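Uncharacterized protein (Parabacteroides merdae, PDB 4MXN) is probably a glycoside hydrolase of family 28, a right-handed parallel beta-helix protein expected to act on pectin-like polysaccharides. Local coordinates at residues V126-L134 with N142-L150; E174-D185 with I199-T210. All blocks are in the same frame, centred on the assembly; numbering follows the deposited sequence.

Interaction 1: residues V126-L134 with N142-L150; sequences VRASVEEQL and NVSDYAPAL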
loop_
_atom_site.group_PDB
_atom_site.type_symbol
_atom_site.label_atom_id
_atom_site.label_comp_id
_atom_site.label_asym_id
_atom_site.label_seq_id
_atom_site.Cartn_x
_atom_site.Cartn_y
_atom_site.Cartn_z
ATOM N N VAL A 126 -10.697 3.310 -10.570
ATOM C CA VAL A 126 -10.984 3.589 -9.145
ATOM C C VAL A 126 -11.407 5.067 -8.986
ATOM O O VAL A 126 -12.419 5.350 -8.327
ATOM C CB VAL A 126 -9.788 3.207 -8.226
ATOM C CG1 VAL A 126 -9.956 3.789 -6.820
ATOM C CG2 VAL A 126 -9.604 1.693 -8.156
ATOM N N ARG A 127 -10.648 6.006 -9.591
ATOM C CA ARG A 127 -10.975 7.446 -9.506
ATOM C C ARG A 127 -12.308 7.776 -10.203
ATOM O O ARG A 127 -13.031 8.648 -9.723
ATOM C CB ARG A 127 -9.846 8.316 -10.070
ATOM C CG ARG A 127 -8.599 8.287 -9.177
ATOM C CD ARG A 127 -7.428 9.074 -9.758
ATOM N NE ARG A 127 -7.658 10.508 -9.716
ATOM C CZ ARG A 127 -7.312 11.299 -8.715
ATOM N NH1 ARG A 127 -6.733 10.795 -7.630
ATOM N NH2 ARG A 127 -7.569 12.595 -8.771
ATOM N N ALA A 128 -12.652 7.058 -11.292
ATOM C CA ALA A 128 -13.928 7.278 -12.010
ATOM C C ALA A 128 -15.107 6.872 -11.122
ATOM O O ALA A 128 -16.157 7.514 -11.167
ATOM C CB ALA A 128 -13.947 6.496 -13.320
ATOM N N SER A 129 -14.922 5.809 -10.301
ATOM C CA SER A 129 -15.924 5.350 -9.345
ATOM C C SER A 129 -16.150 6.450 -8.286
ATOM O O SER A 129 -17.302 6.802 -7.993
ATOM C CB SER A 129 -15.495 4.025 -8.715
ATOM O OG SER A 129 -16.371 3.654 -7.672
ATOM N N VAL A 130 -15.055 7.026 -7.763
ATOM C CA VAL A 130 -15.104 8.126 -6.788
ATOM C C VAL A 130 -15.848 9.326 -7.415
ATOM O O VAL A 130 -16.786 9.841 -6.795
ATOM C CB VAL A 130 -13.702 8.555 -6.274
ATOM C CG1 VAL A 130 -13.799 9.769 -5.336
ATOM C CG2 VAL A 130 -12.947 7.398 -5.611
ATOM N N GLU A 131 -15.411 9.747 -8.645
ATOM C CA GLU A 131 -15.967 10.875 -9.411
ATOM C C GLU A 131 -17.487 10.757 -9.540
ATOM O O GLU A 131 -18.196 11.726 -9.288
ATOM C CB GLU A 131 -15.342 10.940 -10.820
ATOM C CG GLU A 131 -13.948 11.549 -10.908
ATOM C CD GLU A 131 -13.129 11.149 -12.127
ATOM O OE1 GLU A 131 -13.679 11.162 -13.251
ATOM O OE2 GLU A 131 -11.929 10.829 -11.959
ATOM N N GLU A 132 -17.977 9.562 -9.934
ATOM C CA GLU A 132 -19.393 9.265 -10.139
ATOM C C GLU A 132 -20.211 9.500 -8.865
ATOM O O GLU A 132 -21.279 10.109 -8.939
ATOM C CB GLU A 132 -19.581 7.823 -10.627
ATOM C CG GLU A 132 -19.317 7.654 -12.113
ATOM C CD GLU A 132 -19.039 6.236 -12.569
ATOM O OE1 GLU A 132 -19.547 5.287 -11.927
ATOM O OE2 GLU A 132 -18.325 6.074 -13.587
ATOM N N GLN A 133 -19.709 9.036 -7.703
ATOM C CA GLN A 133 -20.440 9.185 -6.449
ATOM C C GLN A 133 -20.439 10.642 -5.990
ATOM O O GLN A 133 -21.468 11.096 -5.497
ATOM C CB GLN A 133 -19.928 8.216 -5.371
ATOM C CG GLN A 133 -20.177 6.747 -5.741
ATOM C CD GLN A 133 -21.629 6.466 -6.002
ATOM O OE1 GLN A 133 -22.494 6.658 -5.132
ATOM N NE2 GLN A 133 -21.935 6.086 -7.238
ATOM N N LEU A 134 -19.327 11.393 -6.230
ATOM C CA LEU A 134 -19.264 12.837 -5.934
ATOM C C LEU A 134 -20.270 13.627 -6.776
ATOM O O LEU A 134 -20.973 14.488 -6.236
ATOM C CB LEU A 134 -17.852 13.414 -6.183
ATOM C CG LEU A 134 -16.771 13.085 -5.181
ATOM C CD1 LEU A 134 -15.397 13.499 -5.728
ATOM C CD2 LEU A 134 -17.038 13.743 -3.829
ATOM N N ASN A 142 -13.525 16.115 -2.704
ATOM C CA ASN A 142 -12.728 15.960 -3.920
ATOM C C ASN A 142 -12.359 14.500 -4.063
ATOM O O ASN A 142 -12.447 13.752 -3.080
ATOM C CB ASN A 142 -11.466 16.827 -3.854
ATOM C CG ASN A 142 -11.753 18.294 -3.689
ATOM O OD1 ASN A 142 -12.079 19.001 -4.651
ATOM N ND2 ASN A 142 -11.674 18.766 -2.451
ATOM N N VAL A 143 -11.920 14.095 -5.264
ATOM C CA VAL A 143 -11.529 12.711 -5.537
ATOM C C VAL A 143 -10.404 12.284 -4.564
ATOM O O VAL A 143 -10.464 11.172 -4.029
ATOM C CB VAL A 143 -11.151 12.493 -7.033
ATOM C CG1 VAL A 143 -10.618 11.080 -7.280
ATOM C CG2 VAL A 143 -12.349 12.759 -7.935
ATOM N N SER A 144 -9.449 13.201 -4.260
ATOM C CA SER A 144 -8.311 12.953 -3.355
ATOM C C SER A 144 -8.737 12.530 -1.938
ATOM O O SER A 144 -7.999 11.792 -1.282
ATOM C CB SER A 144 -7.400 14.180 -3.272
ATOM O OG SER A 144 -8.066 15.320 -2.751
ATOM N N ASP A 145 -9.924 12.957 -1.482
ATOM C CA ASP A 145 -10.438 12.599 -0.156
ATOM C C ASP A 145 -10.815 11.107 -0.063
ATOM O O ASP A 145 -10.783 10.539 1.031
ATOM C CB ASP A 145 -11.672 13.474 0.197
ATOM C CG ASP A 145 -11.446 14.973 0.217
ATOM O OD1 ASP A 145 -10.339 15.401 0.578
ATOM O OD2 ASP A 145 -12.387 15.718 -0.117
ATOM N N TYR A 146 -11.154 10.468 -1.205
ATOM C CA TYR A 146 -11.617 9.080 -1.228
ATOM C C TYR A 146 -10.707 8.099 -1.975
ATOM O O TYR A 146 -10.768 6.888 -1.724
ATOM C CB TYR A 146 -13.023 9.039 -1.868
ATOM C CG TYR A 146 -14.027 9.861 -1.095
ATOM C CD1 TYR A 146 -14.741 9.310 -0.037
ATOM C CD2 TYR A 146 -14.236 11.206 -1.394
ATOM C CE1 TYR A 146 -15.631 10.077 0.712
ATOM C CE2 TYR A 146 -15.116 11.986 -0.646
ATOM C CZ TYR A 146 -15.818 11.415 0.402
ATOM O OH TYR A 146 -16.711 12.173 1.116
ATOM N N ALA A 147 -9.925 8.593 -2.937
ATOM C CA ALA A 147 -9.051 7.725 -3.727
ATOM C C ALA A 147 -7.974 7.105 -2.813
ATOM O O ALA A 147 -7.317 7.831 -2.056
ATOM C CB ALA A 147 -8.431 8.511 -4.868
ATOM N N PRO A 148 -7.848 5.759 -2.796
ATOM C CA PRO A 148 -6.903 5.146 -1.875
ATOM C C PRO A 148 -5.467 5.172 -2.348
ATOM O O PRO A 148 -5.163 5.087 -3.542
ATOM C CB PRO A 148 -7.391 3.692 -1.789
ATOM C CG PRO A 148 -8.000 3.422 -3.111
ATOM C CD PRO A 148 -8.610 4.731 -3.542
ATOM N N ALA A 149 -4.571 5.209 -1.374
ATOM C CA ALA A 149 -3.153 5.016 -1.594
ATOM C C ALA A 149 -2.937 3.511 -1.793
ATOM O O ALA A 149 -3.871 2.726 -1.585
ATOM C CB ALA A 149 -2.373 5.521 -0.379
ATOM N N LEU A 150 -1.739 3.085 -2.196
ATOM C CA LEU A 150 -1.510 1.637 -2.288
ATOM C C LEU A 150 -1.187 1.102 -0.897
ATOM O O LEU A 150 -1.738 0.076 -0.500
ATOM C CB LEU A 150 -0.422 1.285 -3.303
ATOM C CG LEU A 150 -0.762 1.609 -4.745
ATOM C CD1 LEU A 150 0.444 1.474 -5.631
ATOM C CD2 LEU A 150 -1.853 0.727 -5.290
#
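Val130 of helix 126-134 faces Val143, their CA atoms 5.9 Å apart, where the chain returns through a weakly bonded helical turn at about 143-146 and then runs out as loop past Ala147 and Pro148. Within that turn Val143 O accepts from both Tyr146 N and Ala147 N; just ahead of it Asn142 N bonds to Asp145 OD2 at 2.9 Å, from above the carboxylate plane. Val143 is the knob of the contact, seated in a hole formed by Arg127, Val130, Glu131 and Leu134. Its CG1, anti to the backbone N (chi1 175°), lies over the centre of one guanidinium face of Arg127, 3.6 Å from Arg127 CZ, while CG2 turns to Glu131 CG and Leu134 CD1. Val130 CG1 settles against Tyr146 CB at 3.6 Å, and Leu134 CD2 approaches Tyr146 CE2 at 4.1 Å. At the other end Val126 CG1 and Pro148 CD meet tip to tip, 3.7 Å apart. Tyr146 OH is tied outside the pair, to Glu140 O. The two segments therefore hold by van der Waals contact and close fit alone, without a polar bond between them, with Arg127 giving a flat face to a methyl while its NH1 bonds Ala170 O.

Interaction 2: residues E174-D185 with I199-T210; sequences EIYKDCHNVTVD and ISISGCDGVKMT
Glu174 pairs with Ile199 and Asp185 with Thr210 at the two ends of a parallel ladder that follows both segments round a corner. The axes of strands 174-177 and 199-202 come within 4.7 Å, 2° from parallel; 182-185 and 205-210 pair in the same way. Backbone bonds alternate along both arms, among them Tyr176 N to Ser200 O and Lys208 N to Val182 O. Asp205 N to Cys179 O, at 2.8 Å, and Asn181 N to Asp205 O carry the pairing through the bend. These are successive coils of a parallel beta-helix, the family 28 fold, so equivalent residues stack one coil above the next.

Apolar contacts make up most of the inner side. Tyr176 presents its ring edge to Ile199 CG2 and Ile201 CG1, and its CB lies 3.8 Å from Cys204 SG. Val184 CG2 meets CE of selenomethionine Met209 at 3.7 Å, the two side chains running side by side. At the bend His180 CD2 makes a carbon contact with Asp205 CB, 3.7 Å away.

Among polar groups, Tyr176 OH donates to the anti lone pair of Glu174 OE1 at 2.7 Å, holding the buried carboxylate beside Ile199. On the outer side the Lys177 chain, extended until it bends at chi4 (63°), brings NZ to a water shared with Asp178 OD1 and Ser202 OG; another water joins Asp185 OD1, Lys208 O and Thr210 OG1. The Asp205 carboxylate bonds Asn229 and forms a salt bridge with Arg228.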
loop_
_atom_site.group_PDB
_atom_site.type_symbol
_atom_site.label_atom_id
_atom_site.label_comp_id
_atom_site.label_asym_id
_atom_site.label_seq_id
_atom_site.Cartn_x
_atom_site.Cartn_y
_atom_site.Cartn_z
ATOM N N GLU A 174 2.609 5.478 -1.425
ATOM C CA GLU A 174 2.953 5.157 -0.038
ATOM C C GLU A 174 2.765 6.328 0.865
ATOM O O GLU A 174 3.255 7.414 0.557
ATOM C CB GLU A 174 4.436 4.741 0.074
ATOM C CG GLU A 174 4.920 3.539 -0.712
ATOM C CD GLU A 174 6.438 3.488 -0.835
ATOM O OE1 GLU A 174 7.120 3.253 0.187
ATOM O OE2 GLU A 174 6.953 3.723 -1.949
ATOM N N ILE A 175 2.147 6.108 2.026
ATOM C CA ILE A 175 1.958 7.169 3.028
ATOM C C ILE A 175 2.476 6.665 4.359
ATOM O O ILE A 175 2.062 5.591 4.804
ATOM C CB ILE A 175 0.483 7.650 3.138
ATOM C CG1 ILE A 175 -0.038 8.258 1.798
ATOM C CG2 ILE A 175 0.322 8.667 4.315
ATOM C CD1 ILE A 175 -1.519 8.502 1.795
ATOM N N TYR A 176 3.406 7.412 4.974
ATOM C CA TYR A 176 3.965 7.087 6.293
ATOM C C TYR A 176 3.725 8.289 7.169
ATOM O O TYR A 176 4.216 9.390 6.876
ATOM C CB TYR A 176 5.461 6.689 6.222
ATOM C CG TYR A 176 5.711 5.548 5.261
ATOM C CD1 TYR A 176 5.376 4.237 5.601
ATOM C CD2 TYR A 176 6.246 5.779 3.999
ATOM C CE1 TYR A 176 5.554 3.188 4.696
ATOM C CE2 TYR A 176 6.432 4.737 3.088
ATOM C CZ TYR A 176 6.093 3.443 3.447
ATOM O OH TYR A 176 6.259 2.417 2.552
ATOM N N LYS A 177 2.873 8.106 8.183
ATOM C CA LYS A 177 2.487 9.172 9.086
ATOM C C LYS A 177 2.698 8.744 10.527
ATOM O O LYS A 177 2.143 7.726 10.934
ATOM C CB LYS A 177 1.010 9.564 8.846
ATOM C CG LYS A 177 0.545 10.718 9.720
ATOM C CD LYS A 177 -0.860 11.190 9.375
ATOM C CE LYS A 177 -1.351 12.245 10.350
ATOM N NZ LYS A 177 -0.533 13.488 10.327
ATOM N N ASP A 178 3.500 9.522 11.300
ATOM C CA ASP A 178 3.785 9.320 12.736
ATOM C C ASP A 178 4.256 7.889 13.027
ATOM O O ASP A 178 3.865 7.299 14.028
ATOM C CB ASP A 178 2.541 9.658 13.594
ATOM C CG ASP A 178 1.955 11.039 13.360
ATOM O OD1 ASP A 178 2.736 11.978 13.082
ATOM O OD2 ASP A 178 0.718 11.186 13.480
ATOM N N CYS A 179 5.093 7.337 12.145
ATOM C CA CYS A 179 5.624 5.989 12.292
ATOM C C CYS A 179 7.036 6.022 12.882
ATOM O O CYS A 179 7.745 7.024 12.767
ATOM C CB CYS A 179 5.614 5.251 10.956
ATOM S SG CYS A 179 3.969 4.868 10.318
ATOM N N HIS A 180 7.435 4.907 13.517
ATOM C CA HIS A 180 8.759 4.718 14.109
ATOM C C HIS A 180 9.403 3.488 13.500
ATOM O O HIS A 180 8.749 2.454 13.423
ATOM C CB HIS A 180 8.682 4.529 15.645
ATOM C CG HIS A 180 8.309 5.744 16.433
ATOM N ND1 HIS A 180 6.991 6.003 16.780
ATOM C CD2 HIS A 180 9.100 6.671 17.018
ATOM C CE1 HIS A 180 7.026 7.090 17.531
ATOM N NE2 HIS A 180 8.268 7.541 17.679
ATOM N N ASN A 181 10.689 3.567 13.156
ATOM C CA ASN A 181 11.496 2.449 12.654
ATOM C C ASN A 181 10.861 1.802 11.421
ATOM O O ASN A 181 10.377 0.666 11.472
ATOM C CB ASN A 181 11.776 1.404 13.765
ATOM C CG ASN A 181 12.762 0.323 13.359
ATOM O OD1 ASN A 181 13.548 0.484 12.430
ATOM N ND2 ASN A 181 12.720 -0.818 14.022
ATOM N N VAL A 182 10.826 2.559 10.332
ATOM C CA VAL A 182 10.294 2.100 9.047
ATOM C C VAL A 182 11.470 1.821 8.121
ATOM O O VAL A 182 12.416 2.612 8.086
ATOM C CB VAL A 182 9.316 3.139 8.419
ATOM C CG1 VAL A 182 8.827 2.698 7.030
ATOM C CG2 VAL A 182 8.138 3.419 9.343
ATOM N N THR A 183 11.422 0.691 7.388
ATOM C CA THR A 183 12.423 0.368 6.363
ATOM C C THR A 183 11.669 0.090 5.076
ATOM O O THR A 183 10.644 -0.580 5.105
ATOM C CB THR A 183 13.358 -0.794 6.760
ATOM O OG1 THR A 183 12.608 -1.994 6.908
ATOM C CG2 THR A 183 14.219 -0.497 8.017
ATOM N N VAL A 184 12.137 0.662 3.960
ATOM C CA VAL A 184 11.559 0.470 2.608
ATOM C C VAL A 184 12.726 0.082 1.712
ATOM O O VAL A 184 13.591 0.916 1.441
ATOM C CB VAL A 184 10.780 1.714 2.089
ATOM C CG1 VAL A 184 10.065 1.402 0.785
ATOM C CG2 VAL A 184 9.785 2.233 3.132
ATOM N N ASP A 185 12.798 -1.191 1.317
ATOM C CA ASP A 185 13.940 -1.723 0.579
ATOM C C ASP A 185 13.580 -2.357 -0.758
ATOM O O ASP A 185 12.701 -3.203 -0.795
ATOM C CB ASP A 185 14.650 -2.786 1.446
ATOM C CG ASP A 185 15.505 -2.218 2.555
ATOM O OD1 ASP A 185 14.964 -1.953 3.639
ATOM O OD2 ASP A 185 16.722 -2.044 2.333
ATOM N N ILE A 199 5.471 9.091 -2.616
ATOM C CA ILE A 199 5.598 8.917 -1.157
ATOM C C ILE A 199 5.302 10.199 -0.416
ATOM O O ILE A 199 5.869 11.242 -0.735
ATOM C CB ILE A 199 7.011 8.388 -0.775
ATOM C CG1 ILE A 199 7.234 6.981 -1.349
ATOM C CG2 ILE A 199 7.220 8.343 0.774
ATOM C CD1 ILE A 199 8.540 6.697 -1.511
ATOM N N SER A 200 4.463 10.082 0.634
ATOM C CA SER A 200 4.104 11.137 1.562
ATOM C C SER A 200 4.628 10.735 2.947
ATOM O O SER A 200 4.299 9.639 3.423
ATOM C CB SER A 200 2.598 11.373 1.562
ATOM O OG SER A 200 2.258 12.412 2.465
ATOM N N ILE A 201 5.491 11.582 3.563
ATOM C CA ILE A 201 6.072 11.304 4.889
ATOM C C ILE A 201 5.818 12.512 5.799
ATOM O O ILE A 201 6.064 13.664 5.403
ATOM C CB ILE A 201 7.597 10.919 4.840
ATOM C CG1 ILE A 201 7.863 9.678 3.947
ATOM C CG2 ILE A 201 8.168 10.678 6.251
ATOM C CD1 ILE A 201 9.360 9.360 3.623
ATOM N N SER A 202 5.326 12.250 7.012
ATOM C CA SER A 202 5.081 13.284 8.022
ATOM C C SER A 202 5.214 12.684 9.413
ATOM O O SER A 202 4.759 11.558 9.634
ATOM C CB SER A 202 3.711 13.937 7.843
ATOM O OG SER A 202 2.644 13.050 8.127
ATOM N N GLY A 203 5.836 13.450 10.314
ATOM C CA GLY A 203 6.049 13.116 11.716
ATOM C C GLY A 203 6.677 11.768 12.033
ATOM O O GLY A 203 6.440 11.233 13.117
ATOM N N CYS A 204 7.481 11.213 11.115
ATOM C CA CYS A 204 8.107 9.912 11.343
ATOM C C CYS A 204 9.422 10.048 12.108
ATOM O O CYS A 204 10.058 11.111 12.118
ATOM C CB CYS A 204 8.318 9.171 10.026
ATOM S SG CYS A 204 6.795 8.646 9.210
ATOM N N ASP A 205 9.835 8.955 12.759
ATOM C CA ASP A 205 11.109 8.914 13.457
ATOM C C ASP A 205 11.795 7.607 13.084
ATOM O O ASP A 205 11.440 6.544 13.592
ATOM C CB ASP A 205 10.949 9.080 14.989
ATOM C CG ASP A 205 12.233 8.938 15.801
ATOM O OD1 ASP A 205 13.340 8.958 15.195
ATOM O OD2 ASP A 205 12.135 8.755 17.026
ATOM N N GLY A 206 12.795 7.712 12.219
ATOM C CA GLY A 206 13.573 6.564 11.768
ATOM C C GLY A 206 12.923 5.943 10.547
ATOM O O GLY A 206 12.010 5.117 10.666
ATOM N N VAL A 207 13.315 6.423 9.364
ATOM C CA VAL A 207 12.831 5.904 8.080
ATOM C C VAL A 207 14.056 5.677 7.228
ATOM O O VAL A 207 14.769 6.635 6.901
ATOM C CB VAL A 207 11.749 6.771 7.372
ATOM C CG1 VAL A 207 11.308 6.134 6.049
ATOM C CG2 VAL A 207 10.537 7.001 8.282
ATOM N N LYS A 208 14.325 4.400 6.904
ATOM C CA LYS A 208 15.472 4.059 6.078
ATOM C C LYS A 208 14.972 3.518 4.760
ATOM O O LYS A 208 14.391 2.429 4.723
ATOM C CB LYS A 208 16.424 3.067 6.779
ATOM C CG LYS A 208 17.133 3.610 8.007
ATOM C CD LYS A 208 18.301 2.696 8.363
ATOM C CE LYS A 208 19.038 3.123 9.600
ATOM N NZ LYS A 208 20.385 2.486 9.674
HETATM N N MSE A 209 15.206 4.273 3.681
HETATM C CA MSE A 209 14.787 3.880 2.337
HETATM C C MSE A 209 16.031 3.564 1.509
HETATM O O MSE A 209 16.904 4.428 1.377
HETATM C CB MSE A 209 13.929 4.978 1.687
HETATM C CG MSE A 209 13.113 4.465 0.521
HETATM SE SE MSE A 209 11.667 5.628 -0.059
HETATM C CE MSE A 209 10.497 5.510 1.485
ATOM N N THR A 210 16.128 2.313 0.992
ATOM C CA THR A 210 17.296 1.843 0.241
ATOM C C THR A 210 16.912 1.119 -1.049
ATOM O O THR A 210 15.992 0.298 -1.051
ATOM C CB THR A 210 18.113 0.906 1.154
ATOM O OG1 THR A 210 18.270 1.533 2.423
ATOM C CG2 THR A 210 19.500 0.552 0.588
HETATM O O HOH W 1 2.364 11.430 5.403
HETATM O O HOH W 2 2.230 13.748 11.070
HETATM O O HOH W 3 16.424 0.454 4.090
#

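Overall arrangement
The two contacts follow one another along the chain, interaction 1 closing before interaction 2 opens, and their centres lie about 24 Å apart. Interaction 2 belongs to the body of the beta-helix: strands 174-177 and 199-202 are neighbours in the five-strand parallel sheet that also holds 151-154, while 182-190 and 205-210 pair on another face. Interaction 1 sits in a helical excursion between strands 118-120 and 151-154, packed outside the coils. Its second segment leads back into the beta-helix, and there the contacts touch, Ala149 CB lying 3.8 Å from Ile175 CD1. A regular stack of coils thus carries a local helical excursion whose exit chain joins the same sheet.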